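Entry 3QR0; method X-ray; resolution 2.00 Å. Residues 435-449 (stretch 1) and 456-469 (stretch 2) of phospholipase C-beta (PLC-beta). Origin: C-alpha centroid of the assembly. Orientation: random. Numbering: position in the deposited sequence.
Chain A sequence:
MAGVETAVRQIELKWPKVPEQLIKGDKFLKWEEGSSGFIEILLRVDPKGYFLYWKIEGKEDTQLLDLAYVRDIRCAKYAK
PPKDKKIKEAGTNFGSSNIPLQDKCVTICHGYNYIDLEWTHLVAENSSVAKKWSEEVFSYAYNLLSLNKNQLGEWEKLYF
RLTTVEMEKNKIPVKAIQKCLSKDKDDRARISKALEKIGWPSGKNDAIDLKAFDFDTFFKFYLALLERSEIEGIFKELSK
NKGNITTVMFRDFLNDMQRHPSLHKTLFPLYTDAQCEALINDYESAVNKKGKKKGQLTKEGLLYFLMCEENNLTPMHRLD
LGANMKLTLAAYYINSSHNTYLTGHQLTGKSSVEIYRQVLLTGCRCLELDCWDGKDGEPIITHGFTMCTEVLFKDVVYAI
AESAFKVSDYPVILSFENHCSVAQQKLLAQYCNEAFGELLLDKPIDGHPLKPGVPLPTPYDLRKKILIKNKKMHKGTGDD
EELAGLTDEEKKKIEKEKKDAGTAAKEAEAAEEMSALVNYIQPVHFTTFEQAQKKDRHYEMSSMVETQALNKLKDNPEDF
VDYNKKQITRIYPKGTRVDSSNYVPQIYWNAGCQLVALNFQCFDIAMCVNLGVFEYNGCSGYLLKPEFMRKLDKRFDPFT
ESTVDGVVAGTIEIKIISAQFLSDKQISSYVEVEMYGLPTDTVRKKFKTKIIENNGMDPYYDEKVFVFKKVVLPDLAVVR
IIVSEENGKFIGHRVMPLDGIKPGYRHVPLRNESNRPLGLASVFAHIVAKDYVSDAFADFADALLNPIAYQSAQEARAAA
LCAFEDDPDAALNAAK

Stretch 1, residues 435-449: AFGELLLDKPIDGHP
Stretch 2 (456-469) LPTPYDLRKKILIK

Stretch 1 leaves its helix at Gly437, whose positive phi (51°) suits glycine, passes through a 3-10 segment at 438-439, and extends so that Leu440 forms a single beta bridge with Ile466 (CA-CA 4.9 Å). Leu439, Leu440 and Leu441 lie beside Lys465, Ile466 and Leu467, so the chains run parallel here. Ile466 N donates to Leu439 O (2.7 Å), and Leu441 N donates to Ile466 O (3.0 Å, 176°). Water 2 extends the link, accepting from Ile468 N (2.9 Å) and lying 2.8 Å from Leu441 O.

Ile466 (m, t) carries its CD1 over the face of the Phe436 ring (chi1 m), 3.9 Å from the centroid; apolar surface suits both. Leu440 (t, p) starts away from stretch 2, yet its CD1 reaches Ile468 CG1 (3.7 Å). Leu441, also t, p, points toward stretch 2 and sets CD2 against Leu462 CD2 (3.7 Å) and Leu467 CG (3.9 Å). Lys465 (m, m, t, t) is long enough for NZ to donate to Glu438 O (2.9 Å) and to water 1, which donates to Leu440 O.

At the end of the type II turn from Ile445 to His448, with Gly447 at phi 87°, His448 (m, chi2 -89°) receives Pro457 CA over its ring face, 3.9 Å from the ring centroid. Ile445 (p, t) places CD1 3.8 Å from Pro457 CB. Water 3 joins His448 NE2 to Asp461 OD2, which also accepts from Thr458 N (3.1 Å).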

ATOM      1  N   ALA A 435       8.342  10.206  25.829  1.00 29.52           N
ATOM      2  CA  ALA A 435       8.129   9.125  24.867  1.00 28.96           C
ATOM      3  C   ALA A 435       9.029   9.252  23.641  1.00 28.75           C
ATOM      4  O   ALA A 435       9.607   8.257  23.189  1.00 28.57           O
ATOM      5  CB  ALA A 435       6.665   9.065  24.441  1.00 28.31           C
ATOM      6  N   PHE A 436       9.150  10.469  23.107  1.00 28.71           N
ATOM      7  CA  PHE A 436       9.846  10.689  21.837  1.00 28.38           C
ATOM      8  C   PHE A 436      11.329  10.995  21.976  1.00 29.12           C
ATOM      9  O   PHE A 436      12.102  10.671  21.075  1.00 28.86           O
ATOM     10  CB  PHE A 436       9.197  11.829  21.042  1.00 28.27           C
ATOM     11  CG  PHE A 436       7.737  11.622  20.736  1.00 27.23           C
ATOM     12  CD1 PHE A 436       7.239  10.368  20.415  1.00 26.86           C
ATOM     13  CD2 PHE A 436       6.861  12.701  20.743  1.00 27.54           C
ATOM     14  CE1 PHE A 436       5.892  10.191  20.126  1.00 26.19           C
ATOM     15  CE2 PHE A 436       5.510  12.527  20.448  1.00 26.74           C
ATOM     16  CZ  PHE A 436       5.029  11.277  20.148  1.00 26.02           C
ATOM     17  N   GLY A 437      11.719  11.638  23.076  1.00 29.86           N
ATOM     18  CA  GLY A 437      13.105  12.059  23.289  1.00 30.77           C
ATOM     19  C   GLY A 437      13.669  12.848  22.114  1.00 30.76           C
ATOM     20  O   GLY A 437      13.094  13.856  21.696  1.00 30.62           O
ATOM     21  N   GLU A 438      14.786  12.361  21.574  1.00 30.96           N
ATOM     22  CA  GLU A 438      15.496  13.006  20.461  1.00 31.19           C
ATOM     23  C   GLU A 438      14.669  13.119  19.176  1.00 29.96           C
ATOM     24  O   GLU A 438      14.910  14.013  18.364  1.00 30.08           O
ATOM     25  CB  GLU A 438      16.778  12.230  20.150  1.00 31.80           C
ATOM     26  CG  GLU A 438      17.760  12.987  19.262  1.00 34.11           C
ATOM     27  CD  GLU A 438      19.006  12.189  18.967  1.00 36.54           C
ATOM     28  OE1 GLU A 438      18.885  11.026  18.520  1.00 38.40           O
ATOM     29  OE2 GLU A 438      20.107  12.731  19.170  1.00 37.12           O
ATOM     30  N   LEU A 439      13.710  12.213  18.990  1.00 28.84           N
ATOM     31  CA  LEU A 439      12.839  12.227  17.806  1.00 28.09           C
ATOM     32  C   LEU A 439      12.004  13.502  17.693  1.00 28.11           C
ATOM     33  O   LEU A 439      11.630  13.909  16.594  1.00 27.58           O
ATOM     34  CB  LEU A 439      11.890  11.020  17.813  1.00 27.23           C
ATOM     35  CG  LEU A 439      12.503   9.624  17.926  1.00 27.23           C
ATOM     36  CD1 LEU A 439      11.394   8.576  18.014  1.00 26.54           C
ATOM     37  CD2 LEU A 439      13.446   9.343  16.758  1.00 26.48           C
ATOM     38  N   LEU A 440      11.696  14.121  18.826  1.00 28.91           N
ATOM     39  CA  LEU A 440      10.836  15.296  18.844  1.00 29.43           C
ATOM     40  C   LEU A 440      11.567  16.528  18.314  1.00 30.25           C
ATOM     41  O   LEU A 440      12.622  16.899  18.834  1.00 30.40           O
ATOM     42  CB  LEU A 440      10.346  15.557  20.265  1.00 29.81           C
ATOM     43  CG  LEU A 440       9.301  16.656  20.448  1.00 30.21           C
ATOM     44  CD1 LEU A 440       8.047  16.361  19.628  1.00 29.74           C
ATOM     45  CD2 LEU A 440       8.963  16.788  21.929  1.00 31.43           C
ATOM     46  N   LEU A 441      11.002  17.156  17.284  1.00 30.33           N
ATOM     47  CA  LEU A 441      11.547  18.409  16.762  1.00 31.51           C
ATOM     48  C   LEU A 441      10.931  19.563  17.543  1.00 32.61           C
ATOM     49  O   LEU A 441       9.882  20.095  17.171  1.00 32.20           O
ATOM     50  CB  LEU A 441      11.273  18.566  15.260  1.00 30.73           C
ATOM     51  CG  LEU A 441      12.028  19.736  14.615  1.00 31.48           C
ATOM     52  CD1 LEU A 441      13.518  19.417  14.478  1.00 31.21           C
ATOM     53  CD2 LEU A 441      11.432  20.097  13.264  1.00 30.78           C
ATOM     54  N   ASP A 442      11.592  19.941  18.630  1.00 34.38           N
ATOM     55  CA  ASP A 442      11.067  20.954  19.549  1.00 35.91           C
ATOM     56  C   ASP A 442      11.665  22.343  19.306  1.00 36.80           C
ATOM     57  O   ASP A 442      11.380  23.272  20.061  1.00 37.63           O
ATOM     58  CB  ASP A 442      11.293  20.518  21.008  1.00 36.76           C
ATOM     59  CG  ASP A 442      12.763  20.366  21.359  1.00 38.77           C
ATOM     60  OD1 ASP A 442      13.617  20.507  20.459  1.00 40.07           O
ATOM     61  OD2 ASP A 442      13.068  20.100  22.538  1.00 43.42           O
ATOM     62  N   LYS A 443      12.478  22.473  18.256  1.00 37.04           N
ATOM     63  CA  LYS A 443      13.161  23.725  17.910  1.00 37.91           C
ATOM     64  C   LYS A 443      13.375  23.832  16.396  1.00 37.34           C
ATOM     65  O   LYS A 443      13.527  22.812  15.722  1.00 36.79           O
ATOM     66  CB  LYS A 443      14.537  23.776  18.569  1.00 38.86           C
ATOM     67  CG  LYS A 443      14.561  24.326  19.986  1.00 40.92           C
ATOM     68  CD  LYS A 443      15.994  24.592  20.457  1.00 42.57           C
ATOM     69  CE  LYS A 443      16.752  25.528  19.506  1.00 43.41           C
ATOM     70  NZ  LYS A 443      17.912  26.207  20.147  1.00 45.31           N
ATOM     71  N   PRO A 444      13.428  25.069  15.859  1.00 37.50           N
ATOM     72  CA  PRO A 444      13.801  25.240  14.449  1.00 37.07           C
ATOM     73  C   PRO A 444      15.219  24.748  14.170  1.00 37.08           C
ATOM     74  O   PRO A 444      16.071  24.805  15.053  1.00 37.85           O
ATOM     75  CB  PRO A 444      13.720  26.757  14.240  1.00 37.74           C
ATOM     76  CG  PRO A 444      12.852  27.258  15.329  1.00 38.23           C
ATOM     77  CD  PRO A 444      13.089  26.355  16.493  1.00 38.16           C
ATOM     78  N   ILE A 445      15.465  24.272  12.952  1.00 36.49           N
ATOM     79  CA  ILE A 445      16.797  23.794  12.557  1.00 36.62           C
ATOM     80  C   ILE A 445      17.601  24.900  11.879  1.00 37.48           C
ATOM     81  O   ILE A 445      17.049  25.932  11.496  1.00 37.30           O
ATOM     82  CB  ILE A 445      16.720  22.547  11.638  1.00 35.85           C
ATOM     83  CG1 ILE A 445      16.107  22.881  10.270  1.00 35.27           C
ATOM     84  CG2 ILE A 445      15.925  21.444  12.325  1.00 34.52           C
ATOM     85  CD1 ILE A 445      16.271  21.775   9.257  1.00 34.17           C
ATOM     86  N   ASP A 446      18.905  24.670  11.722  1.00 38.12           N
ATOM     87  CA  ASP A 446      19.787  25.656  11.111  1.00 39.12           C
ATOM     88  C   ASP A 446      19.423  25.924   9.653  1.00 38.14           C
ATOM     89  O   ASP A 446      19.126  24.997   8.896  1.00 37.76           O
ATOM     90  CB  ASP A 446      21.252  25.219  11.196  1.00 40.22           C
ATOM     91  CG  ASP A 446      22.200  26.392  11.145  1.00 42.69           C
ATOM     92  OD1 ASP A 446      22.240  27.148  12.137  1.00 46.79           O
ATOM     93  OD2 ASP A 446      22.898  26.568  10.121  1.00 45.55           O
ATOM     94  N   GLY A 447      19.440  27.199   9.278  1.00 37.92           N
ATOM     95  CA  GLY A 447      19.095  27.627   7.925  1.00 37.02           C
ATOM     96  C   GLY A 447      17.609  27.874   7.713  1.00 35.91           C
ATOM     97  O   GLY A 447      17.215  28.406   6.676  1.00 35.46           O
ATOM     98  N   HIS A 448      16.782  27.492   8.689  1.00 34.88           N
ATOM     99  CA  HIS A 448      15.330  27.574   8.542  1.00 33.78           C
ATOM    100  C   HIS A 448      14.656  28.199   9.764  1.00 33.64           C
ATOM    101  O   HIS A 448      13.868  27.547  10.454  1.00 33.09           O
ATOM    102  CB  HIS A 448      14.761  26.188   8.236  1.00 32.86           C
ATOM    103  CG  HIS A 448      15.231  25.634   6.929  1.00 32.98           C
ATOM    104  ND1 HIS A 448      14.567  25.865   5.743  1.00 32.36           N
ATOM    105  CD2 HIS A 448      16.325  24.899   6.612  1.00 33.57           C
ATOM    106  CE1 HIS A 448      15.218  25.275   4.756  1.00 33.08           C
ATOM    107  NE2 HIS A 448      16.291  24.687   5.255  1.00 33.25           N
ATOM    108  N   PRO A 449      14.951  29.482  10.023  1.00 33.90           N
ATOM    109  CA  PRO A 449      14.273  30.174  11.105  1.00 34.15           C
ATOM    110  C   PRO A 449      12.815  30.446  10.743  1.00 33.58           C
ATOM    111  O   PRO A 449      12.450  30.409   9.562  1.00 33.06           O
ATOM    112  CB  PRO A 449      15.055  31.482  11.229  1.00 35.25           C
ATOM    113  CG  PRO A 449      15.587  31.728   9.870  1.00 35.31           C
ATOM    114  CD  PRO A 449      15.846  30.379   9.266  1.00 34.60           C
ATOM    115  N   LEU A 456      10.101  26.088   4.173  1.00 25.84           N
ATOM    116  CA  LEU A 456      10.099  24.967   5.101  1.00 25.54           C
ATOM    117  C   LEU A 456      11.311  24.086   4.827  1.00 25.29           C
ATOM    118  O   LEU A 456      11.775  24.027   3.687  1.00 25.28           O
ATOM    119  CB  LEU A 456       8.826  24.137   4.941  1.00 24.99           C
ATOM    120  CG  LEU A 456       7.512  24.828   5.282  1.00 25.21           C
ATOM    121  CD1 LEU A 456       6.324  24.098   4.639  1.00 24.23           C
ATOM    122  CD2 LEU A 456       7.345  24.931   6.785  1.00 24.64           C
ATOM    123  N   PRO A 457      11.832  23.399   5.864  1.00 25.06           N
ATOM    124  CA  PRO A 457      12.880  22.400   5.649  1.00 24.74           C
ATOM    125  C   PRO A 457      12.415  21.272   4.730  1.00 23.90           C
ATOM    126  O   PRO A 457      11.227  21.180   4.418  1.00 22.86           O
ATOM    127  CB  PRO A 457      13.150  21.852   7.057  1.00 25.03           C
ATOM    128  CG  PRO A 457      12.632  22.876   7.990  1.00 25.68           C
ATOM    129  CD  PRO A 457      11.480  23.527   7.290  1.00 25.54           C
ATOM    130  N   THR A 458      13.349  20.426   4.311  1.00 23.99           N
ATOM    131  CA  THR A 458      13.046  19.308   3.412  1.00 23.61           C
ATOM    132  C   THR A 458      12.792  18.042   4.220  1.00 23.23           C
ATOM    133  O   THR A 458      13.228  17.947   5.367  1.00 24.00           O
ATOM    134  CB  THR A 458      14.209  19.033   2.442  1.00 23.72           C
ATOM    135  OG1 THR A 458      15.278  18.383   3.143  1.00 24.37           O
ATOM    136  CG2 THR A 458      14.727  20.342   1.818  1.00 24.49           C
ATOM    137  N   PRO A 459      12.093  17.058   3.633  1.00 22.67           N
ATOM    138  CA  PRO A 459      11.948  15.802   4.364  1.00 22.80           C
ATOM    139  C   PRO A 459      13.304  15.203   4.762  1.00 23.32           C
ATOM    140  O   PRO A 459      13.436  14.631   5.849  1.00 23.09           O
ATOM    141  CB  PRO A 459      11.210  14.894   3.370  1.00 22.24           C
ATOM    142  CG  PRO A 459      10.475  15.829   2.467  1.00 22.13           C
ATOM    143  CD  PRO A 459      11.350  17.049   2.357  1.00 22.17           C
ATOM    144  N   TYR A 460      14.300  15.362   3.895  1.00 24.21           N
ATOM    145  CA  TYR A 460      15.649  14.871   4.158  1.00 25.24           C
ATOM    146  C   TYR A 460      16.256  15.536   5.404  1.00 25.89           C
ATOM    147  O   TYR A 460      16.896  14.869   6.220  1.00 25.85           O
ATOM    148  CB  TYR A 460      16.543  15.095   2.934  1.00 25.77           C
ATOM    149  CG  TYR A 460      17.869  14.375   3.011  1.00 27.56           C
ATOM    150  CD1 TYR A 460      17.966  13.022   2.693  1.00 29.15           C
ATOM    151  CD2 TYR A 460      19.020  15.040   3.405  1.00 30.69           C
ATOM    152  CE1 TYR A 460      19.183  12.352   2.769  1.00 30.69           C
ATOM    153  CE2 TYR A 460      20.244  14.377   3.479  1.00 32.10           C
ATOM    154  CZ  TYR A 460      20.310  13.034   3.161  1.00 31.41           C
ATOM    155  OH  TYR A 460      21.513  12.373   3.235  1.00 34.93           O
ATOM    156  N   ASP A 461      16.030  16.840   5.558  1.00 26.34           N
ATOM    157  CA  ASP A 461      16.516  17.571   6.733  1.00 27.18           C
ATOM    158  C   ASP A 461      15.918  17.012   8.014  1.00 26.82           C
ATOM    159  O   ASP A 461      16.551  17.065   9.063  1.00 26.88           O
ATOM    160  CB  ASP A 461      16.145  19.060   6.668  1.00 27.75           C
ATOM    161  CG  ASP A 461      16.842  19.800   5.549  1.00 29.26           C
ATOM    162  OD1 ASP A 461      17.940  19.373   5.122  1.00 30.62           O
ATOM    163  OD2 ASP A 461      16.278  20.829   5.105  1.00 30.82           O
ATOM    164  N   LEU A 462      14.694  16.490   7.919  1.00 25.77           N
ATOM    165  CA  LEU A 462      13.914  16.121   9.090  1.00 25.59           C
ATOM    166  C   LEU A 462      13.690  14.614   9.235  1.00 24.98           C
ATOM    167  O   LEU A 462      12.741  14.193   9.881  1.00 24.02           O
ATOM    168  CB  LEU A 462      12.572  16.854   9.045  1.00 25.36           C
ATOM    169  CG  LEU A 462      12.651  18.384   9.117  1.00 26.06           C
ATOM    170  CD1 LEU A 462      11.265  18.988   9.077  1.00 26.30           C
ATOM    171  CD2 LEU A 462      13.388  18.831  10.369  1.00 27.46           C
ATOM    172  N   ARG A 463      14.580  13.807   8.664  1.00 25.06           N
ATOM    173  CA  ARG A 463      14.498  12.361   8.825  1.00 25.11           C
ATOM    174  C   ARG A 463      14.539  11.997  10.303  1.00 25.35           C
ATOM    175  O   ARG A 463      15.282  12.603  11.078  1.00 25.55           O
ATOM    176  CB  ARG A 463      15.641  11.655   8.099  1.00 25.47           C
ATOM    177  CG  ARG A 463      15.469  11.570   6.595  1.00 26.02           C
ATOM    178  CD  ARG A 463      16.721  10.988   5.963  1.00 27.31           C
ATOM    179  NE  ARG A 463      17.860  11.869   6.199  1.00 29.58           N
ATOM    180  CZ  ARG A 463      19.139  11.497   6.167  1.00 31.50           C
ATOM    181  NH1 ARG A 463      19.484  10.241   5.906  1.00 32.04           N
ATOM    182  NH2 ARG A 463      20.082  12.394   6.410  1.00 32.11           N
ATOM    183  N   LYS A 464      13.721  11.017  10.682  1.00 25.16           N
ATOM    184  CA  LYS A 464      13.637  10.536  12.062  1.00 25.82           C
ATOM    185  C   LYS A 464      13.201  11.628  13.041  1.00 25.45           C
ATOM    186  O   LYS A 464      13.607  11.614  14.202  1.00 26.14           O
ATOM    187  CB  LYS A 464      14.975   9.924  12.502  1.00 26.62           C
ATOM    188  CG  LYS A 464      15.455   8.771  11.612  1.00 28.99           C
ATOM    189  CD  LYS A 464      15.157   7.419  12.219  1.00 31.44           C
ATOM    190  CE  LYS A 464      16.131   7.079  13.341  1.00 33.51           C
ATOM    191  NZ  LYS A 464      15.521   6.135  14.325  1.00 35.49           N
ATOM    192  N   LYS A 465      12.377  12.565  12.576  1.00 24.57           N
ATOM    193  CA  LYS A 465      11.832  13.609  13.440  1.00 24.57           C
ATOM    194  C   LYS A 465      10.305  13.591  13.450  1.00 23.87           C
ATOM    195  O   LYS A 465       9.665  13.309  12.430  1.00 23.28           O
ATOM    196  CB  LYS A 465      12.330  14.994  13.016  1.00 24.99           C
ATOM    197  CG  LYS A 465      13.848  15.175  13.082  1.00 26.23           C
ATOM    198  CD  LYS A 465      14.355  15.158  14.511  1.00 27.75           C
ATOM    199  CE  LYS A 465      15.871  15.226  14.578  1.00 29.71           C
ATOM    200  NZ  LYS A 465      16.330  14.916  15.954  1.00 31.10           N
ATOM    201  N   ILE A 466       9.745  13.873  14.625  1.00 23.74           N
ATOM    202  CA  ILE A 466       8.307  13.969  14.834  1.00 23.41           C
ATOM    203  C   ILE A 466       7.979  15.438  15.051  1.00 23.76           C
ATOM    204  O   ILE A 466       8.561  16.087  15.930  1.00 23.87           O
ATOM    205  CB  ILE A 466       7.867  13.148  16.064  1.00 23.57           C
ATOM    206  CG1 ILE A 466       8.043  11.650  15.788  1.00 22.98           C
ATOM    207  CG2 ILE A 466       6.401  13.456  16.432  1.00 23.47           C
ATOM    208  CD1 ILE A 466       8.097  10.795  17.045  1.00 22.61           C
ATOM    209  N   LEU A 467       7.084  15.970  14.220  1.00 23.48           N
ATOM    210  CA  LEU A 467       6.655  17.360  14.321  1.00 24.01           C
ATOM    211  C   LEU A 467       5.272  17.437  14.942  1.00 23.96           C
ATOM    212  O   LEU A 467       4.412  16.587  14.676  1.00 23.37           O
ATOM    213  CB  LEU A 467       6.650  18.039  12.950  1.00 24.16           C
ATOM    214  CG  LEU A 467       8.035  18.377  12.400  1.00 25.47           C
ATOM    215  CD1 LEU A 467       8.636  17.160  11.731  1.00 26.31           C
ATOM    216  CD2 LEU A 467       7.959  19.552  11.422  1.00 27.78           C
ATOM    217  N   ILE A 468       5.071  18.453  15.775  1.00 24.40           N
ATOM    218  CA  ILE A 468       3.808  18.656  16.462  1.00 24.86           C
ATOM    219  C   ILE A 468       3.035  19.786  15.812  1.00 25.06           C
ATOM    220  O   ILE A 468       3.528  20.910  15.731  1.00 25.27           O
ATOM    221  CB  ILE A 468       4.002  19.028  17.951  1.00 25.54           C
ATOM    222  CG1 ILE A 468       4.886  18.000  18.662  1.00 25.99           C
ATOM    223  CG2 ILE A 468       2.641  19.133  18.644  1.00 25.68           C
ATOM    224  CD1 ILE A 468       4.354  16.588  18.613  1.00 25.51           C
ATOM    225  N   LYS A 469       1.820  19.472  15.369  1.00 25.10           N
ATOM    226  CA  LYS A 469       0.881  20.459  14.855  1.00 25.73           C
ATOM    227  C   LYS A 469      -0.150  20.738  15.946  1.00 26.64           C
ATOM    228  O   LYS A 469      -0.992  19.891  16.260  1.00 26.18           O
ATOM    229  CB  LYS A 469       0.207  19.945  13.581  1.00 25.30           C
ATOM    230  CG  LYS A 469      -0.980  20.774  13.092  1.00 25.95           C
ATOM    231  CD  LYS A 469      -1.713  20.072  11.957  1.00 26.09           C
ATOM    232  CE  LYS A 469      -3.133  20.597  11.783  1.00 26.76           C
ATOM    233  NZ  LYS A 469      -3.995  20.385  12.996  1.00 28.59           N
TER
HETATM  234  O   HOH W   1      14.922  16.792  17.382  1.00 37.39           O
HETATM  235  O   HOH W   2       7.280  20.260  16.159  1.00 27.47           O
HETATM  236  O   HOH W   3      17.134  22.789   3.665  1.00 30.87           O